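Local coordinates for protein beta-glucuronidase (uncultured Clostridium sp., PDB 6U7J) that probably hydrolyses beta-D-glucuronides as a family 2 glycoside hydrolase of a gut bacterium, an activity linked to reactivation of estrogens, at residues P58-D63 / G183-V188; G99-H104 / L122-D127; F179-I184 / D555-F560; S336-H341 / V358-V363; M351-G356 / K404-V409. All coordinates share one frame; numbering follows the deposited sequence.

Contact 1: P58-D63 / G183-V188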
# COMPACT_ATOMS: atom_id res chain seq x y z
N PRO B 58 -21.13 20.62 11.20
CA PRO B 58 -21.68 19.65 10.24
C PRO B 58 -20.77 18.43 10.04
O PRO B 58 -19.56 18.55 10.18
CB PRO B 58 -21.77 20.47 8.95
CG PRO B 58 -20.62 21.42 9.06
CD PRO B 58 -20.42 21.72 10.52
N SER B 59 -21.37 17.29 9.67
CA SER B 59 -20.71 15.99 9.53
C SER B 59 -21.77 14.93 9.35
O SER B 59 -22.91 15.11 9.80
CB SER B 59 -19.84 15.65 10.76
OG SER B 59 -19.17 14.41 10.61
N SER B 60 -21.44 13.85 8.65
CA SER B 60 -22.21 12.62 8.77
C SER B 60 -21.89 11.98 10.13
O SER B 60 -20.81 12.17 10.68
CB SER B 60 -21.85 11.66 7.63
OG SER B 60 -21.88 12.29 6.35
N TYR B 61 -22.84 11.21 10.67
CA TYR B 61 -22.53 10.49 11.91
C TYR B 61 -21.89 9.13 11.68
O TYR B 61 -21.41 8.52 12.64
CB TYR B 61 -23.78 10.31 12.79
CG TYR B 61 -24.93 9.52 12.19
CD1 TYR B 61 -24.92 8.13 12.13
CD2 TYR B 61 -26.07 10.18 11.72
CE1 TYR B 61 -26.00 7.43 11.60
CE2 TYR B 61 -27.13 9.50 11.19
CZ TYR B 61 -27.10 8.12 11.14
OH TYR B 61 -28.19 7.45 10.61
N ASN B 62 -21.87 8.64 10.44
CA ASN B 62 -21.62 7.22 10.22
C ASN B 62 -20.16 6.81 10.46
O ASN B 62 -19.92 5.69 10.88
CB ASN B 62 -22.04 6.82 8.81
CG ASN B 62 -23.46 7.26 8.49
OD1 ASN B 62 -23.70 8.41 8.11
ND2 ASN B 62 -24.40 6.34 8.61
N ASP B 63 -19.18 7.68 10.20
CA ASP B 63 -17.78 7.29 10.34
C ASP B 63 -17.09 7.90 11.56
O ASP B 63 -15.86 7.82 11.68
CB ASP B 63 -17.00 7.64 9.07
CG ASP B 63 -17.43 6.80 7.88
OD1 ASP B 63 -18.12 5.76 8.08
OD2 ASP B 63 -17.08 7.19 6.74
N GLY B 183 -26.95 12.58 8.54
CA GLY B 183 -26.59 13.50 9.59
C GLY B 183 -26.94 14.93 9.19
O GLY B 183 -27.73 15.15 8.29
N ILE B 184 -26.32 15.88 9.88
CA ILE B 184 -26.48 17.30 9.59
C ILE B 184 -25.21 17.74 8.87
O ILE B 184 -24.20 18.06 9.49
CB ILE B 184 -26.73 18.12 10.86
CG1 ILE B 184 -27.96 17.57 11.61
CG2 ILE B 184 -26.93 19.60 10.53
CD1 ILE B 184 -28.28 18.31 12.91
N HIS B 185 -25.28 17.80 7.54
CA HIS B 185 -24.09 17.93 6.69
C HIS B 185 -23.65 19.36 6.44
O HIS B 185 -22.52 19.55 5.95
CB HIS B 185 -24.34 17.25 5.34
CG HIS B 185 -24.43 15.76 5.43
ND1 HIS B 185 -25.31 15.02 4.68
CD2 HIS B 185 -23.74 14.88 6.19
CE1 HIS B 185 -25.15 13.74 4.96
NE2 HIS B 185 -24.21 13.63 5.88
N ARG B 186 -24.48 20.35 6.73
CA ARG B 186 -24.22 21.74 6.39
C ARG B 186 -24.52 22.64 7.58
O ARG B 186 -25.23 22.24 8.50
CB ARG B 186 -25.04 22.15 5.15
CG ARG B 186 -24.53 21.41 3.92
CD ARG B 186 -25.29 21.71 2.65
NE ARG B 186 -24.93 20.71 1.64
CZ ARG B 186 -25.63 20.48 0.54
NH1 ARG B 186 -26.73 21.19 0.28
NH2 ARG B 186 -25.22 19.54 -0.30
N PRO B 187 -23.94 23.85 7.61
CA PRO B 187 -24.05 24.70 8.80
C PRO B 187 -25.50 24.95 9.21
O PRO B 187 -26.38 25.13 8.38
CB PRO B 187 -23.38 26.01 8.35
CG PRO B 187 -22.41 25.59 7.31
CD PRO B 187 -23.01 24.41 6.61
N VAL B 188 -25.72 24.96 10.53
CA VAL B 188 -26.96 25.41 11.14
C VAL B 188 -26.77 26.85 11.57
O VAL B 188 -25.76 27.20 12.19
CB VAL B 188 -27.36 24.53 12.34
CG1 VAL B 188 -28.72 25.00 12.94
CG2 VAL B 188 -27.42 23.08 11.95
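Pro-58 lies against the backbone of Ile-184 and His-185, where the two segments run nearly antiparallel. Its CB comes within 3.2 Å of His-185 O, and its CA-H makes a bent contact with Ile-184 O, CA to O 3.1 Å. The same Ile-184 oxygen accepts the Ser-59 N-H at 2.9 Å and 157°, so one carbonyl is held by two neighbouring donors of unequal strength. The peptide bond before Pro-58 is cis.

His-185 starts off away from 58-63, but with CG anti to its own carbonyl carbon (chi1 -69°) the ring swings back until its NE2 edge meets Ser-60 OG at 2.7 Å. This N-H...O hydrogen bond is bent and weak. The stronger partner of the hydroxyl is the backbone N of Lys-315, while ND1 of the same imidazole makes a weak bond to Thr-102.

Gly-183 fills the tight place beside Ser-60, its CA 4.5 Å from Ser-60 CA and 4.0 Å from CD2 of the Tyr-61 ring. A side chain here would run into Ser-59 O and into the carbonyl of the residue before, so the lack of one lets the chains lie this close. This short, weakly bonded two-stranded pairing belongs to the family 2 sugar-binding domain. Ile-184 packs on strands 53-57 and 76-85, the Tyr-61 ring on the same two strands, and Pro-187 on strand 20-32.

Contact 2: G99-H104 / L122-D127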
# COMPACT_ATOMS: atom_id res chain seq x y z
N GLY B 99 -28.74 24.29 6.49
CA GLY B 99 -28.22 24.16 5.14
C GLY B 99 -28.70 22.88 4.49
O GLY B 99 -28.99 22.85 3.28
N SER B 100 -28.80 21.81 5.28
CA SER B 100 -29.38 20.55 4.85
C SER B 100 -29.40 19.59 6.03
O SER B 100 -28.57 19.70 6.94
CB SER B 100 -28.60 19.94 3.68
OG SER B 100 -27.37 19.42 4.12
N VAL B 101 -30.36 18.67 6.03
CA VAL B 101 -30.44 17.55 6.96
C VAL B 101 -30.77 16.34 6.11
O VAL B 101 -31.75 16.35 5.37
CB VAL B 101 -31.52 17.76 8.04
CG1 VAL B 101 -31.74 16.49 8.85
CG2 VAL B 101 -31.16 18.92 8.95
N THR B 102 -29.95 15.29 6.21
CA THR B 102 -29.99 14.17 5.28
C THR B 102 -30.51 12.93 6.00
O THR B 102 -29.84 12.40 6.89
CB THR B 102 -28.58 13.91 4.75
OG1 THR B 102 -28.01 15.15 4.31
CG2 THR B 102 -28.60 12.90 3.62
N HIS B 103 -31.67 12.42 5.59
CA HIS B 103 -32.47 12.90 4.46
C HIS B 103 -33.70 13.68 4.90
O HIS B 103 -34.16 14.59 4.20
CB HIS B 103 -32.95 11.72 3.62
CG HIS B 103 -31.85 11.00 2.89
ND1 HIS B 103 -31.33 11.46 1.70
CD2 HIS B 103 -31.20 9.85 3.17
CE1 HIS B 103 -30.41 10.62 1.27
NE2 HIS B 103 -30.31 9.64 2.15
N HIS B 104 -34.24 13.30 6.06
CA HIS B 104 -35.52 13.80 6.57
C HIS B 104 -35.33 14.43 7.94
O HIS B 104 -34.56 13.91 8.76
CB HIS B 104 -36.54 12.65 6.67
CG HIS B 104 -36.62 11.81 5.44
ND1 HIS B 104 -36.99 12.32 4.21
CD2 HIS B 104 -36.37 10.50 5.24
CE1 HIS B 104 -36.96 11.36 3.31
NE2 HIS B 104 -36.59 10.24 3.90
N LEU B 122 -30.86 20.19 0.29
CA LEU B 122 -31.30 21.55 0.02
C LEU B 122 -31.77 22.20 1.31
O LEU B 122 -32.34 21.53 2.17
CB LEU B 122 -32.42 21.58 -1.03
CG LEU B 122 -31.96 21.37 -2.47
CD1 LEU B 122 -33.15 21.03 -3.37
CD2 LEU B 122 -31.24 22.60 -2.98
N PRO B 123 -31.54 23.50 1.48
CA PRO B 123 -31.78 24.13 2.78
C PRO B 123 -33.26 24.30 3.08
O PRO B 123 -34.13 24.22 2.21
CB PRO B 123 -31.11 25.50 2.63
CG PRO B 123 -31.24 25.80 1.17
CD PRO B 123 -31.05 24.46 0.48
N PHE B 124 -33.54 24.55 4.36
CA PHE B 124 -34.87 24.93 4.81
C PHE B 124 -34.73 25.81 6.04
O PHE B 124 -33.66 25.88 6.66
CB PHE B 124 -35.76 23.71 5.08
CG PHE B 124 -35.20 22.75 6.11
CD1 PHE B 124 -34.22 21.82 5.76
CD2 PHE B 124 -35.67 22.76 7.41
CE1 PHE B 124 -33.72 20.92 6.70
CE2 PHE B 124 -35.17 21.87 8.37
CZ PHE B 124 -34.19 20.95 8.01
N GLU B 125 -35.81 26.50 6.40
CA GLU B 125 -35.72 27.40 7.53
C GLU B 125 -37.08 27.52 8.22
O GLU B 125 -38.11 27.09 7.70
CB GLU B 125 -35.17 28.78 7.11
CG GLU B 125 -35.96 29.49 6.05
CD GLU B 125 -35.37 30.86 5.67
OE1 GLU B 125 -34.14 31.07 5.77
OE2 GLU B 125 -36.16 31.74 5.29
N ALA B 126 -37.05 28.08 9.42
CA ALA B 126 -38.24 28.28 10.23
C ALA B 126 -38.15 29.65 10.87
O ALA B 126 -37.12 29.99 11.46
CB ALA B 126 -38.38 27.21 11.32
N ASP B 127 -39.21 30.45 10.74
CA ASP B 127 -39.31 31.72 11.45
C ASP B 127 -39.64 31.41 12.90
O ASP B 127 -40.70 30.85 13.18
CB ASP B 127 -40.39 32.59 10.80
CG ASP B 127 -40.43 34.01 11.37
OD1 ASP B 127 -40.57 34.17 12.60
OD2 ASP B 127 -40.35 34.98 10.59
O HOH W 1 -32.06 18.97 3.71
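Gly-99 meets Leu-122 and Pro-123 just past the point where antiparallel strands 93-98 and 124-127 pair in the beta-sandwich of the sugar-binding domain; a backbone bond between those strands joins Phe-98 and Phe-124. From Gly-99 on the chains separate, and three kinds of contact take over.

The first is backbone packing. Gly-99 O rests over the Leu-122/Pro-123 peptide, 3.5 Å from Leu-122 C and 3.1 Å from Pro-123 CA. Proline brings no N-H, so the imide nitrogen beneath this oxygen cannot serve as its donor. Pro-123 CB closes on Gly-99 O from the side, at 3.5 Å.

The second is apolar. Val-101 CG2, anti to its own carbonyl carbon, touches CZ of Phe-124 at 3.8 Å, near the plane of the ring and at its edge rather than over a face. The phenyl group reaches across because its CG sits between the backbone N and the carbonyl carbon (chi1 58°). Outside the two segments it stacks with His-117 and packs near Phe-98, as a shared part of the sandwich core. Leu-122 turns the other way, toward helix 386-403 of the catalytic barrel.

A water supplies the third kind, linking the backbones of Val-101 and Leu-122. It accepts the N-H of Val-101 at 2.9 Å and lies 3.0 Å from Leu-122 O, to which it can donate, although other acceptors compete for its protons.

Contact 3: F179-I184 / D555-F560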
# COMPACT_ATOMS: atom_id res chain seq x y z
N PHE B 179 -22.31 5.78 -0.60
CA PHE B 179 -22.78 5.39 0.72
C PHE B 179 -23.90 6.32 1.20
O PHE B 179 -23.84 7.54 1.03
CB PHE B 179 -21.60 5.41 1.71
CG PHE B 179 -21.91 4.76 3.02
CD1 PHE B 179 -22.42 5.51 4.08
CD2 PHE B 179 -21.72 3.41 3.19
CE1 PHE B 179 -22.73 4.92 5.30
CE2 PHE B 179 -22.02 2.79 4.42
CZ PHE B 179 -22.53 3.55 5.47
N ASN B 180 -24.94 5.74 1.81
CA ASN B 180 -26.10 6.53 2.25
C ASN B 180 -25.81 7.20 3.59
O ASN B 180 -26.44 6.92 4.61
CB ASN B 180 -27.35 5.66 2.32
CG ASN B 180 -28.64 6.50 2.40
OD1 ASN B 180 -28.73 7.60 1.83
ND2 ASN B 180 -29.64 5.99 3.11
N TYR B 181 -24.82 8.11 3.57
CA TYR B 181 -24.45 8.88 4.75
C TYR B 181 -25.62 9.71 5.24
O TYR B 181 -26.39 10.26 4.45
CB TYR B 181 -23.29 9.83 4.46
CG TYR B 181 -21.91 9.21 4.40
CD1 TYR B 181 -21.29 8.70 5.54
CD2 TYR B 181 -21.20 9.18 3.20
CE1 TYR B 181 -20.05 8.16 5.49
CE2 TYR B 181 -19.92 8.62 3.13
CZ TYR B 181 -19.36 8.12 4.28
OH TYR B 181 -18.11 7.59 4.23
N SER B 182 -25.72 9.86 6.56
CA SER B 182 -26.80 10.60 7.17
C SER B 182 -26.24 11.50 8.26
O SER B 182 -25.18 11.22 8.83
CB SER B 182 -27.85 9.65 7.74
OG SER B 182 -28.97 10.35 8.26
N GLY B 183 -26.95 12.58 8.54
CA GLY B 183 -26.59 13.50 9.59
C GLY B 183 -26.94 14.93 9.19
O GLY B 183 -27.73 15.15 8.29
N ILE B 184 -26.32 15.88 9.88
CA ILE B 184 -26.48 17.30 9.59
C ILE B 184 -25.21 17.74 8.87
O ILE B 184 -24.20 18.06 9.49
CB ILE B 184 -26.73 18.12 10.86
CG1 ILE B 184 -27.96 17.57 11.61
CG2 ILE B 184 -26.93 19.60 10.53
CD1 ILE B 184 -28.28 18.31 12.91
N ASP B 555 -11.38 9.22 -5.02
CA ASP B 555 -11.92 8.02 -4.39
C ASP B 555 -12.95 8.43 -3.33
O ASP B 555 -12.73 9.40 -2.60
CB ASP B 555 -10.78 7.20 -3.75
CG ASP B 555 -9.75 6.66 -4.79
OD1 ASP B 555 -10.06 6.63 -6.00
OD2 ASP B 555 -8.63 6.26 -4.40
N PHE B 556 -14.09 7.74 -3.28
CA PHE B 556 -15.17 8.08 -2.36
C PHE B 556 -15.84 6.82 -1.85
O PHE B 556 -15.68 5.73 -2.41
CB PHE B 556 -16.22 8.99 -3.02
CG PHE B 556 -16.92 8.36 -4.18
CD1 PHE B 556 -18.11 7.64 -4.00
CD2 PHE B 556 -16.40 8.50 -5.48
CE1 PHE B 556 -18.75 7.05 -5.08
CE2 PHE B 556 -17.05 7.92 -6.57
CZ PHE B 556 -18.23 7.19 -6.38
N MET B 557 -16.62 6.96 -0.78
CA MET B 557 -17.18 5.79 -0.12
C MET B 557 -18.46 5.35 -0.80
O MET B 557 -19.22 6.17 -1.33
CB MET B 557 -17.48 6.06 1.36
CG MET B 557 -16.47 5.41 2.31
SD MET B 557 -16.33 3.61 2.21
CE MET B 557 -17.83 3.08 3.01
N THR B 558 -18.70 4.04 -0.78
CA THR B 558 -19.90 3.43 -1.35
C THR B 558 -20.50 2.45 -0.35
O THR B 558 -19.83 2.01 0.59
CB THR B 558 -19.61 2.64 -2.64
OG1 THR B 558 -18.85 1.47 -2.30
CG2 THR B 558 -18.84 3.46 -3.66
N ALA B 559 -21.76 2.10 -0.57
CA ALA B 559 -22.32 0.94 0.10
C ALA B 559 -21.43 -0.28 -0.17
O ALA B 559 -20.76 -0.37 -1.20
CB ALA B 559 -23.75 0.69 -0.36
N PHE B 560 -21.39 -1.20 0.80
CA PHE B 560 -20.48 -2.34 0.69
C PHE B 560 -20.91 -3.26 -0.45
O PHE B 560 -22.10 -3.51 -0.65
CB PHE B 560 -20.45 -3.14 1.99
CG PHE B 560 -20.18 -2.30 3.18
CD1 PHE B 560 -19.02 -1.54 3.25
CD2 PHE B 560 -21.08 -2.25 4.23
CE1 PHE B 560 -18.77 -0.74 4.35
CE2 PHE B 560 -20.84 -1.45 5.33
CZ PHE B 560 -19.68 -0.69 5.39
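Phe-179 and Tyr-181 carry the sugar-binding domain onto the 555-560 loop of the TIM barrel, with Met-557 at the tight centre. The backbone N-H of Phe-179 bonds to Met-557 O at 3.2 Å, fairly straight at 162° but arriving well above the carbonyl plane. Tyr-181 crosses the Met-557 side chain at about a right angle, and its OH lies 3.3 Å from Met-557 CB. The thioether chain bends at both of its outer torsions, which takes CE to 3.9 Å from Phe-179 CD2. Phe-179 CG is anti to its backbone N (chi1 -168°); the ring thus runs beside the loop, with CD2 at its edge 3.5 Å from Thr-558 O.

The other flank is looser. Phe-179 CE2 stands 4.3 Å from Phe-560 CZ, both residues are partly exposed, and Phe-560 also packs on Val-521 of a second subunit.

Apart from the one backbone bond, the contact is van der Waals packing. The phenol oxygen finds its polar partners elsewhere, bonding to Asp-63 and to Arg-575; between an acid and a guanidinium it is probably polarised, and it ties both domains together through a single hydroxyl.

Contact 4: S336-H341 / V358-V363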
# COMPACT_ATOMS: atom_id res chain seq x y z
N SER B 336 -14.47 22.85 -15.11
CA SER B 336 -15.87 22.60 -14.81
C SER B 336 -16.00 21.37 -13.90
O SER B 336 -15.11 20.53 -13.84
CB SER B 336 -16.67 22.40 -16.11
OG SER B 336 -16.08 21.37 -16.93
N PHE B 337 -17.13 21.28 -13.21
CA PHE B 337 -17.55 20.03 -12.59
C PHE B 337 -19.07 19.93 -12.65
O PHE B 337 -19.78 20.91 -12.91
CB PHE B 337 -17.05 19.88 -11.13
CG PHE B 337 -17.46 20.99 -10.19
CD1 PHE B 337 -16.68 22.12 -10.05
CD2 PHE B 337 -18.60 20.86 -9.41
CE1 PHE B 337 -17.05 23.13 -9.16
CE2 PHE B 337 -18.97 21.86 -8.51
CZ PHE B 337 -18.20 23.00 -8.39
N ARG B 338 -19.55 18.71 -12.41
CA ARG B 338 -20.98 18.42 -12.26
C ARG B 338 -21.24 18.04 -10.80
O ARG B 338 -20.48 17.26 -10.21
CB ARG B 338 -21.42 17.29 -13.20
CG ARG B 338 -22.84 16.80 -12.91
CD ARG B 338 -23.35 15.82 -13.96
NE ARG B 338 -22.49 14.65 -14.09
CZ ARG B 338 -22.86 13.41 -13.80
NH1 ARG B 338 -24.09 13.16 -13.35
NH2 ARG B 338 -22.00 12.39 -13.95
N THR B 339 -22.31 18.59 -10.21
CA THR B 339 -22.62 18.30 -8.81
C THR B 339 -23.28 16.92 -8.73
O THR B 339 -24.45 16.76 -8.38
CB THR B 339 -23.50 19.37 -8.19
OG1 THR B 339 -24.86 19.20 -8.60
CG2 THR B 339 -23.02 20.76 -8.57
N SER B 340 -22.48 15.87 -9.04
CA SER B 340 -22.97 14.54 -9.30
C SER B 340 -23.81 14.03 -8.14
O SER B 340 -23.33 13.81 -7.03
CB SER B 340 -21.84 13.55 -9.66
OG SER B 340 -20.65 13.82 -8.93
N HIS B 341 -25.10 13.98 -8.44
CA HIS B 341 -26.22 13.21 -7.93
C HIS B 341 -26.93 13.91 -6.81
O HIS B 341 -27.82 13.34 -6.22
CB HIS B 341 -25.86 11.77 -7.61
CG HIS B 341 -24.96 11.14 -8.64
ND1 HIS B 341 -25.00 11.52 -9.97
CD2 HIS B 341 -24.05 10.13 -8.56
CE1 HIS B 341 -24.11 10.82 -10.65
NE2 HIS B 341 -23.53 9.96 -9.83
N VAL B 358 -17.16 26.55 -14.25
CA VAL B 358 -18.46 26.29 -14.86
C VAL B 358 -19.05 25.03 -14.25
O VAL B 358 -18.34 24.04 -14.06
CB VAL B 358 -18.32 26.18 -16.39
CG1 VAL B 358 -19.58 25.66 -17.00
CG2 VAL B 358 -17.96 27.55 -16.97
N VAL B 359 -20.34 25.04 -13.92
CA VAL B 359 -20.94 23.98 -13.12
C VAL B 359 -22.20 23.48 -13.81
O VAL B 359 -22.99 24.27 -14.34
CB VAL B 359 -21.23 24.48 -11.69
CG1 VAL B 359 -21.99 23.46 -10.88
CG2 VAL B 359 -19.93 24.84 -10.99
N ILE B 360 -22.36 22.16 -13.85
CA ILE B 360 -23.63 21.53 -14.17
C ILE B 360 -24.26 21.16 -12.84
O ILE B 360 -23.71 20.35 -12.08
CB ILE B 360 -23.44 20.29 -15.07
CG1 ILE B 360 -22.78 20.65 -16.40
CG2 ILE B 360 -24.78 19.61 -15.36
CD1 ILE B 360 -22.37 19.41 -17.21
N ASP B 361 -25.41 21.76 -12.54
CA ASP B 361 -26.11 21.62 -11.27
C ASP B 361 -27.19 20.55 -11.36
O ASP B 361 -28.08 20.62 -12.22
CB ASP B 361 -26.73 22.97 -10.91
CG ASP B 361 -26.77 23.24 -9.42
OD1 ASP B 361 -26.58 22.32 -8.59
OD2 ASP B 361 -27.04 24.41 -9.08
N GLU B 362 -27.14 19.56 -10.45
CA GLU B 362 -27.92 18.33 -10.60
C GLU B 362 -28.78 18.04 -9.37
O GLU B 362 -28.32 18.21 -8.24
CB GLU B 362 -26.99 17.14 -10.88
CG GLU B 362 -27.70 15.86 -11.31
CD GLU B 362 -26.73 14.76 -11.76
OE1 GLU B 362 -26.40 14.71 -12.97
OE2 GLU B 362 -26.29 13.96 -10.89
N VAL B 363 -30.01 17.57 -9.59
CA VAL B 363 -30.91 17.18 -8.50
C VAL B 363 -30.72 15.69 -8.18
O VAL B 363 -30.27 14.93 -9.03
CB VAL B 363 -32.39 17.48 -8.83
CG1 VAL B 363 -32.63 18.99 -8.87
CG2 VAL B 363 -32.83 16.79 -10.12
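Val-358 begins the pairing of strand 358-362 with strand 336-338, which run parallel within 7° in the TIM barrel. Its carbonyl oxygen takes the Phe-337 N-H at 3.1 Å and also receives the CA hydrogen of Ser-336. Val-359 lies side by side with Phe-337 and sets CG2 over one face of the ring, 3.9 Å from its centroid, in a CH-pi contact; its CG1 touches the methyl of Thr-339. Ile-360 then bonds to the first segment through both its N-H and its C=O: the N-H to Phe-337 O at 3.0 Å, and the O to Thr-339 N at 2.9 Å. Its CB packs against the aliphatic start of Arg-338.

Asp-361 starts away from the first strand, though its OD1 comes back to 3.6 Å from Thr-339 OG1. Glu-362 closes the pairing. Its N-H goes to Thr-339 OG1 at 3.0 Å, and CG anti to the backbone N (chi1 -169°) sends the carboxylate across to the first segment. OE1 meets Arg-338 NH1 on its syn side in a 2.8 Å salt bridge and has a second partner in Ser-413. OE2 accepts His-341 ND1 at 2.9 Å, with ring and carboxylate only 5° from coplanar, and a weaker backbone N-H of the same residue. Arg-338 extends the network to Asn-416 and Glu-506 at the C-terminal ends of barrel strands, the usual active-site side of this fold. Val-363 packs on helix 386-403, strand 409-416 continues the sheet beyond 358-362, and helix 346-355 makes the beta-alpha-beta crossover.

Contact 5: M351-G356 / K404-V409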
# COMPACT_ATOMS: atom_id res chain seq x y z
N MET B 351 -17.88 29.57 -4.27
CA MET B 351 -16.49 29.43 -4.67
C MET B 351 -16.35 29.36 -6.19
O MET B 351 -15.51 30.03 -6.79
CB MET B 351 -15.88 28.20 -3.99
CG MET B 351 -14.36 28.13 -4.01
SD MET B 351 -13.72 26.98 -2.75
CE MET B 351 -14.92 27.28 -1.45
N ALA B 352 -17.20 28.54 -6.84
CA ALA B 352 -17.17 28.43 -8.29
C ALA B 352 -17.50 29.77 -8.95
O ALA B 352 -16.95 30.10 -10.01
CB ALA B 352 -18.14 27.35 -8.75
N ASP B 353 -18.41 30.54 -8.35
CA ASP B 353 -18.67 31.89 -8.86
C ASP B 353 -17.41 32.74 -8.81
O ASP B 353 -17.10 33.45 -9.77
CB ASP B 353 -19.78 32.58 -8.05
CG ASP B 353 -21.17 32.21 -8.52
OD1 ASP B 353 -21.32 31.62 -9.62
OD2 ASP B 353 -22.13 32.50 -7.78
N GLN B 354 -16.69 32.69 -7.70
CA GLN B 354 -15.53 33.56 -7.56
C GLN B 354 -14.35 33.10 -8.39
O GLN B 354 -13.60 33.94 -8.89
CB GLN B 354 -15.14 33.68 -6.09
CG GLN B 354 -16.04 34.63 -5.33
CD GLN B 354 -15.91 34.49 -3.83
OE1 GLN B 354 -14.80 34.48 -3.28
NE2 GLN B 354 -17.04 34.39 -3.15
N LYS B 355 -14.17 31.79 -8.57
CA LYS B 355 -13.02 31.31 -9.33
C LYS B 355 -13.32 31.13 -10.80
O LYS B 355 -12.43 30.73 -11.56
CB LYS B 355 -12.52 29.99 -8.74
CG LYS B 355 -11.87 30.14 -7.38
CD LYS B 355 -11.60 28.77 -6.78
CE LYS B 355 -11.10 28.89 -5.35
NZ LYS B 355 -9.96 29.83 -5.24
N GLY B 356 -14.55 31.40 -11.25
CA GLY B 356 -14.85 31.27 -12.66
C GLY B 356 -14.98 29.84 -13.15
O GLY B 356 -14.66 29.57 -14.31
N LYS B 404 -30.49 30.10 -8.71
CA LYS B 404 -30.83 30.78 -9.96
C LYS B 404 -29.89 31.94 -10.27
O LYS B 404 -29.64 32.24 -11.44
CB LYS B 404 -32.27 31.30 -9.90
CG LYS B 404 -32.57 32.17 -8.69
CD LYS B 404 -34.05 32.44 -8.52
CE LYS B 404 -34.27 33.42 -7.38
NZ LYS B 404 -35.71 33.67 -7.12
N ASN B 405 -29.38 32.60 -9.24
CA ASN B 405 -28.55 33.79 -9.43
C ASN B 405 -27.07 33.48 -9.56
O ASN B 405 -26.26 34.40 -9.68
CB ASN B 405 -28.80 34.76 -8.29
CG ASN B 405 -30.22 35.30 -8.30
OD1 ASN B 405 -30.78 35.55 -9.37
ND2 ASN B 405 -30.82 35.46 -7.12
N HIS B 406 -26.69 32.20 -9.53
CA HIS B 406 -25.29 31.82 -9.69
C HIS B 406 -24.88 31.84 -11.17
O HIS B 406 -25.35 31.01 -11.95
CB HIS B 406 -25.05 30.44 -9.09
CG HIS B 406 -24.97 30.42 -7.59
ND1 HIS B 406 -24.13 31.25 -6.88
CD2 HIS B 406 -25.60 29.65 -6.67
CE1 HIS B 406 -24.25 31.00 -5.58
NE2 HIS B 406 -25.14 30.03 -5.43
N PRO B 407 -24.00 32.75 -11.58
CA PRO B 407 -23.45 32.66 -12.93
C PRO B 407 -22.65 31.39 -13.16
O PRO B 407 -22.52 30.95 -14.32
CB PRO B 407 -22.55 33.90 -13.03
CG PRO B 407 -22.14 34.16 -11.60
CD PRO B 407 -23.34 33.80 -10.77
N CYS B 408 -22.12 30.73 -12.13
CA CYS B 408 -21.34 29.53 -12.43
C CYS B 408 -22.25 28.42 -12.99
O CYS B 408 -21.78 27.61 -13.81
CB CYS B 408 -20.54 29.08 -11.20
SG CYS B 408 -21.57 28.40 -9.86
N VAL B 409 -23.54 28.42 -12.66
CA VAL B 409 -24.44 27.37 -13.15
C VAL B 409 -24.82 27.65 -14.60
O VAL B 409 -25.52 28.62 -14.88
CB VAL B 409 -25.68 27.25 -12.28
CG1 VAL B 409 -26.69 26.26 -12.89
CG2 VAL B 409 -25.27 26.81 -10.89
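Asp-353 OD1 is gripped from the 404-409 loop. Cys-408 N donates to Asp-353 OD1 at 2.8 Å, nearly along the C-O axis, while Pro-407 CD and Cys-408 CB press in on the same Asp-353 OD1 at 3.2 and 3.1 Å. The second oxygen, OD2, accepts a hydrogen bond from His-406 ND1 on its syn side but 32° out of the carboxylate plane; the 2.5 Å between them is unusually short and its exact length is doubtful. The two flat groups are turned 51° against each other, and OD2 touches the imidazole at its edge. With CG anti to its carbonyl carbon (chi1 -84°), the aspartate reaches out from helix 346-355 so that both oxygens face the loop.

The carboxylate thus holds a type I beta turn, His-406 to Val-409, through the side chain of its first residue and the N-H of its third; the turn leads into strand 409-416 of the TIM barrel. This is the N-terminal end of the barrel strands, far from the usual catalytic side. Ala-352 CB rests on Cys-408 SG at 3.8 Å, and both side chains pack on Val-359 of the neighbouring strand. Lys-355 forms a salt bridge to Asp-54 of a third subunit.

How the contacts relate
Contacts 1, 2 and 3 form one connected patch: Gly-183 O accepts Thr-102 N at 3.0 Å, Pro-187 O accepts Gly-99 N at 3.1 Å, and His-103 NE2 meets Asn-180 OD1 at 2.6 Å. Contact 3 shares residues 183-184 with contact 1 and carries the patch to the barrel. Contacts 4 and 5 both belong to the barrel domain, with centres about 12 Å apart, joined by Val-359 N to Cys-408 O at 2.9 Å, contact 4 reaching the C-terminal ends of the strands and contact 5 the N-terminal ends. The Pro-187 side chain approaches a bound calcium ion to about 4 Å, whereas the Asp-361 side chain of contact 4 stays about 12 Å from it.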